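Local coordinates for protein sugar kinase, pfkB family (Thermotoga maritima, PDB 2AJR) that is a pfkB-family carbohydrate kinase that probably transfers phosphate from ATP to a phosphorylated sugar such as fructose 1-phosphate, at residues 64-69 with 283-288; 147-152 with 278-283. One frame throughout, in Å; residues are numbered along the deposited sequence.

Contact 1 of 2, residues 64-69 with 283-288; sequences LGVPSV and FIKHGA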
loop_
_atom_site.group_PDB
_atom_site.type_symbol
_atom_site.label_atom_id
_atom_site.label_comp_id
_atom_site.label_asym_id
_atom_site.label_seq_id
_atom_site.Cartn_x
_atom_site.Cartn_y
_atom_site.Cartn_z
ATOM N N LEU A 64 27.255 8.891 5.834
ATOM C CA LEU A 64 28.426 9.242 6.629
ATOM C C LEU A 64 29.719 8.703 6.020
ATOM O O LEU A 64 30.761 8.673 6.679
ATOM C CB LEU A 64 28.269 8.712 8.055
ATOM C CG LEU A 64 27.032 9.191 8.801
ATOM C CD1 LEU A 64 26.831 8.421 10.124
ATOM C CD2 LEU A 64 27.107 10.692 9.015
ATOM N N GLY A 65 29.646 8.256 4.772
ATOM C CA GLY A 65 30.822 7.786 4.047
ATOM C C GLY A 65 31.327 6.408 4.438
ATOM O O GLY A 65 32.389 6.022 4.008
ATOM N N VAL A 66 30.577 5.649 5.234
ATOM C CA VAL A 66 30.991 4.294 5.597
ATOM C C VAL A 66 30.278 3.278 4.693
ATOM O O VAL A 66 29.059 3.276 4.626
ATOM C CB VAL A 66 30.675 4.015 7.073
ATOM C CG1 VAL A 66 31.056 2.584 7.461
ATOM C CG2 VAL A 66 31.392 5.040 7.952
ATOM N N PRO A 67 31.042 2.421 3.988
ATOM C CA PRO A 67 30.440 1.418 3.117
ATOM C C PRO A 67 29.888 0.243 3.893
ATOM O O PRO A 67 30.305 -0.003 5.036
ATOM C CB PRO A 67 31.599 0.974 2.224
ATOM C CG PRO A 67 32.844 1.303 2.977
ATOM C CD PRO A 67 32.517 2.359 3.983
ATOM N N SER A 68 28.928 -0.460 3.298
ATOM C CA SER A 68 28.405 -1.665 3.916
ATOM C C SER A 68 28.018 -2.683 2.866
ATOM O O SER A 68 27.769 -2.320 1.726
ATOM C CB SER A 68 27.194 -1.348 4.821
ATOM O OG SER A 68 26.205 -0.533 4.177
ATOM N N VAL A 69 27.987 -3.956 3.259
ATOM C CA VAL A 69 27.258 -4.984 2.512
ATOM C C VAL A 69 25.916 -5.227 3.187
ATOM O O VAL A 69 25.858 -5.455 4.399
ATOM C CB VAL A 69 28.010 -6.314 2.463
ATOM C CG1 VAL A 69 27.159 -7.377 1.741
ATOM C CG2 VAL A 69 29.350 -6.126 1.770
ATOM N N PHE A 283 32.042 3.687 16.537
ATOM C CA PHE A 283 32.902 2.538 16.766
ATOM C C PHE A 283 33.996 2.489 15.700
ATOM O O PHE A 283 35.186 2.499 16.031
ATOM C CB PHE A 283 32.078 1.250 16.757
ATOM C CG PHE A 283 32.896 0.008 16.920
ATOM C CD1 PHE A 283 33.575 -0.234 18.092
ATOM C CD2 PHE A 283 32.975 -0.923 15.903
ATOM C CE1 PHE A 283 34.322 -1.375 18.248
ATOM C CE2 PHE A 283 33.721 -2.064 16.057
ATOM C CZ PHE A 283 34.395 -2.290 17.232
ATOM N N ILE A 284 33.599 2.480 14.429
ATOM C CA ILE A 284 34.572 2.452 13.336
ATOM C C ILE A 284 35.579 3.603 13.409
ATOM O O ILE A 284 36.782 3.374 13.291
ATOM C CB ILE A 284 33.898 2.506 11.963
ATOM C CG1 ILE A 284 33.150 1.199 11.672
ATOM C CG2 ILE A 284 34.940 2.776 10.883
ATOM C CD1 ILE A 284 32.641 1.125 10.261
ATOM N N LYS A 285 35.093 4.828 13.614
ATOM C CA LYS A 285 35.951 6.012 13.518
ATOM C C LYS A 285 36.755 6.306 14.792
ATOM O O LYS A 285 37.957 6.522 14.709
ATOM C CB LYS A 285 35.155 7.255 13.088
ATOM C CG LYS A 285 34.609 7.222 11.650
ATOM C CD LYS A 285 35.670 6.915 10.568
ATOM C CE LYS A 285 35.106 7.058 9.140
ATOM N NZ LYS A 285 35.987 6.476 8.067
ATOM N N HIS A 286 36.116 6.314 15.957
ATOM C CA HIS A 286 36.810 6.692 17.203
ATOM C C HIS A 286 36.918 5.580 18.261
ATOM O O HIS A 286 37.211 5.869 19.417
ATOM C CB HIS A 286 36.148 7.935 17.810
ATOM C CG HIS A 286 35.762 8.961 16.791
ATOM N ND1 HIS A 286 34.482 9.459 16.678
ATOM C CD2 HIS A 286 36.483 9.558 15.814
ATOM C CE1 HIS A 286 34.433 10.327 15.683
ATOM N NE2 HIS A 286 35.633 10.403 15.142
ATOM N N GLY A 287 36.686 4.325 17.878
ATOM C CA GLY A 287 36.890 3.182 18.779
ATOM C C GLY A 287 35.744 2.898 19.749
ATOM O O GLY A 287 34.701 3.562 19.726
ATOM N N ALA A 288 35.971 1.928 20.634
ATOM C CA ALA A 288 34.924 1.366 21.489
ATOM C C ALA A 288 34.744 2.091 22.822
ATOM O O ALA A 288 34.774 1.465 23.886
ATOM C CB ALA A 288 35.212 -0.100 21.743
#

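Contact 2 of 2, residues 147-152 with 278-283; sequences VDCVVI and GMVYYF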
loop_
_atom_site.group_PDB
_atom_site.type_symbol
_atom_site.label_atom_id
_atom_site.label_comp_id
_atom_site.label_asym_id
_atom_site.label_seq_id
_atom_site.Cartn_x
_atom_site.Cartn_y
_atom_site.Cartn_z
ATOM N N VAL A 147 34.530 -8.601 6.722
ATOM C CA VAL A 147 34.026 -7.453 7.511
ATOM C C VAL A 147 34.540 -7.406 8.949
ATOM O O VAL A 147 34.888 -8.440 9.533
ATOM C CB VAL A 147 32.462 -7.414 7.583
ATOM C CG1 VAL A 147 31.854 -7.582 6.209
ATOM C CG2 VAL A 147 31.926 -8.477 8.547
ATOM N N ASP A 148 34.551 -6.193 9.511
ATOM C CA ASP A 148 35.056 -5.934 10.866
ATOM C C ASP A 148 33.935 -5.924 11.914
ATOM O O ASP A 148 34.181 -6.199 13.083
ATOM C CB ASP A 148 35.842 -4.611 10.898
ATOM N N CYS A 149 32.706 -5.612 11.505
ATOM C CA CYS A 149 31.560 -5.705 12.404
ATOM C C CYS A 149 30.233 -5.918 11.684
ATOM O O CYS A 149 30.087 -5.578 10.523
ATOM C CB CYS A 149 31.485 -4.459 13.278
ATOM S SG CYS A 149 30.723 -3.081 12.495
ATOM N N VAL A 150 29.256 -6.454 12.406
ATOM C CA VAL A 150 27.971 -6.851 11.832
ATOM C C VAL A 150 26.798 -6.252 12.613
ATOM O O VAL A 150 26.867 -6.100 13.839
ATOM C CB VAL A 150 27.827 -8.398 11.812
ATOM C CG1 VAL A 150 27.685 -8.949 13.231
ATOM C CG2 VAL A 150 26.647 -8.830 10.962
ATOM N N VAL A 151 25.728 -5.917 11.885
ATOM C CA VAL A 151 24.500 -5.392 12.465
ATOM C C VAL A 151 23.357 -6.298 12.093
ATOM O O VAL A 151 23.075 -6.472 10.907
ATOM C CB VAL A 151 24.155 -4.008 11.924
ATOM C CG1 VAL A 151 22.819 -3.536 12.509
ATOM C CG2 VAL A 151 25.291 -3.032 12.202
ATOM N N ILE A 152 22.710 -6.878 13.103
ATOM C CA ILE A 152 21.584 -7.774 12.899
ATOM C C ILE A 152 20.376 -7.126 13.541
ATOM O O ILE A 152 20.290 -7.057 14.760
ATOM C CB ILE A 152 21.796 -9.135 13.567
ATOM C CG1 ILE A 152 23.013 -9.843 12.979
ATOM C CG2 ILE A 152 20.553 -9.987 13.380
ATOM C CD1 ILE A 152 23.819 -10.611 14.002
ATOM N N GLY A 278 24.728 5.548 13.856
ATOM C CA GLY A 278 25.616 6.470 14.531
ATOM C C GLY A 278 26.605 5.715 15.385
ATOM O O GLY A 278 27.798 5.983 15.334
HETATM N N MSE A 279 26.108 4.756 16.158
HETATM C CA MSE A 279 26.967 3.934 16.990
HETATM C C MSE A 279 27.976 3.167 16.157
HETATM O O MSE A 279 29.152 3.123 16.508
HETATM C CB MSE A 279 26.148 2.962 17.833
HETATM C CG MSE A 279 25.367 3.642 18.914
HETATM SE SE MSE A 279 24.563 2.393 20.188
HETATM C CE MSE A 279 25.841 2.557 21.683
ATOM N N VAL A 280 27.524 2.568 15.059
ATOM C CA VAL A 280 28.442 1.832 14.196
ATOM C C VAL A 280 29.547 2.776 13.713
ATOM O O VAL A 280 30.728 2.468 13.858
ATOM C CB VAL A 280 27.735 1.140 13.000
ATOM C CG1 VAL A 280 28.751 0.358 12.168
ATOM C CG2 VAL A 280 26.663 0.209 13.503
ATOM N N TYR A 281 29.160 3.939 13.195
ATOM C CA TYR A 281 30.113 4.961 12.744
ATOM C C TYR A 281 31.116 5.359 13.832
ATOM O O TYR A 281 32.303 5.514 13.548
ATOM C CB TYR A 281 29.372 6.209 12.258
ATOM C CG TYR A 281 30.259 7.375 11.871
ATOM C CD1 TYR A 281 30.748 7.498 10.579
ATOM C CD2 TYR A 281 30.594 8.369 12.791
ATOM C CE1 TYR A 281 31.564 8.569 10.204
ATOM C CE2 TYR A 281 31.408 9.454 12.420
ATOM C CZ TYR A 281 31.885 9.539 11.126
ATOM O OH TYR A 281 32.682 10.582 10.737
ATOM N N TYR A 282 30.640 5.546 15.055
ATOM C CA TYR A 282 31.512 5.998 16.130
ATOM C C TYR A 282 32.526 4.922 16.450
ATOM O O TYR A 282 33.706 5.210 16.652
ATOM C CB TYR A 282 30.729 6.339 17.410
ATOM C CG TYR A 282 31.586 7.038 18.454
ATOM C CD1 TYR A 282 32.473 6.330 19.263
ATOM C CD2 TYR A 282 31.522 8.418 18.611
ATOM C CE1 TYR A 282 33.279 6.990 20.204
ATOM C CE2 TYR A 282 32.315 9.084 19.549
ATOM C CZ TYR A 282 33.187 8.374 20.339
ATOM O OH TYR A 282 33.945 9.068 21.260
ATOM N N PHE A 283 32.042 3.687 16.537
ATOM C CA PHE A 283 32.902 2.538 16.766
ATOM C C PHE A 283 33.996 2.489 15.700
ATOM O O PHE A 283 35.186 2.499 16.031
ATOM C CB PHE A 283 32.078 1.250 16.757
ATOM C CG PHE A 283 32.896 0.008 16.920
ATOM C CD1 PHE A 283 33.575 -0.234 18.092
ATOM C CD2 PHE A 283 32.975 -0.923 15.903
ATOM C CE1 PHE A 283 34.322 -1.375 18.248
ATOM C CE2 PHE A 283 33.721 -2.064 16.057
ATOM C CZ PHE A 283 34.395 -2.290 17.232
#

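Contact 1 of 2, residues 64-69 with 283-288
V66 and I284 meet tip to tip through methyl groups: CG1 of V66 lies 3.5 Å from CD1 of I284. The backbones stay well apart, with 8.7 Å between the CA atoms of V66 and I284, so the gap is spanned by side chains. Each torsion has a part in this. V66 holds CG1 opposite its backbone N (chi1 178°), while the outer bond of I284 is stretched out (chi2 -172°), carrying CD1 to the far end of its branch. The other V66 methyl faces a different neighbour. Its CG2 sits 4.4 Å from CE of K285, a loose apolar contact made by the aliphatic part of a lysine that bends near its base and then runs straight. The result is a small interface, burying 123 Å² in all, buried at V66 and exposed at K285.

Around these groups, V14 on strand 14-18 touches both V66 and I284, Y281 packs on V66, and L64 reaches L315 and I318 of helix 315-319. V66 follows directly on the helix end: G65, with phi 76°, is the C-prime residue of a Schellman motif ending helix 53-63, with V66 N bonded back to that helix. The chain enters strand 68-75 soon after. On the other partner, a backbone bond from N of G287 to O of F283 (3.0 Å) accompanies the departure from helical geometry at G287.

Helix 53-63 leads back to strand 68-75, which lies parallel beside strand 14-18 in the main sheet; the connection is a beta-alpha-beta crossover interrupted by strands 22-28, 37-39 and 46-51. The contact joins the loop between helix 53-63 and strand 68-75 to the C-terminal part of helix 271-286 in the alpha/beta ribokinase-like fold of pfkB kinases.

Contact 2 of 2, residues 147-152 with 278-283
The ring of F283 meets C149 obliquely, its CE2 lying 4.3 Å from CB of C149. CA of A288 lies in the ring plane at an edge, and F178 of the neighbouring strand 178-182 stacks with the same ring. F283 is brought to this position by a first torsion of 177°, which swings the ring away from its own backbone N.

The setting is a helix laid on the central sheet of the ribokinase-like alpha/beta fold. Segments 149-152 and 278-283 run almost antiparallel, at 172°, with axes 10.6 Å apart at their closest, a separation filled by side chains. Along the strand, C149 and V151 point toward the helix, whereas V150 between them points away, the alternation expected of an extended strand. Within the sheet, backbone hydrogen bonds pair C149 and V151 with L15, and V150 with F178 and F180. V14 of strand 14-18 touches both C149 and V280 and so takes part in the same apolar layer.

V280 takes part with both of its methyls. With CG1 set opposite the backbone N (chi1 -178°), the two methyls are shared out, one to each strand residue. CG1 of V280 lies 4.0 Å from SG of C149; the V151 and V280 side chains cross at a slant, with CG2 of V280 3.8 Å from CG2 of V151.

How the contacts relate
Both contacts use helix 271-286 against the same sheet, and their centres are about 6 Å apart. F283 belongs to both helix segments, but its ring serves contact 2, while I284, the next residue, serves contact 1. Y281, from the helix segment of contact 2, reaches the 64-69 side: its CD1 lies 3.7 Å from CG2 of V66, and its CE1 is 3.6 Å from O of L64. Strand 14-18 runs between strands 68-75 and 149-153, and V14 is common to the surroundings of both contacts, so the two share one neighbouring strand. Neither contact reaches the magnesium ion bound by H267, A304, R307 and E309; both lie away from that site.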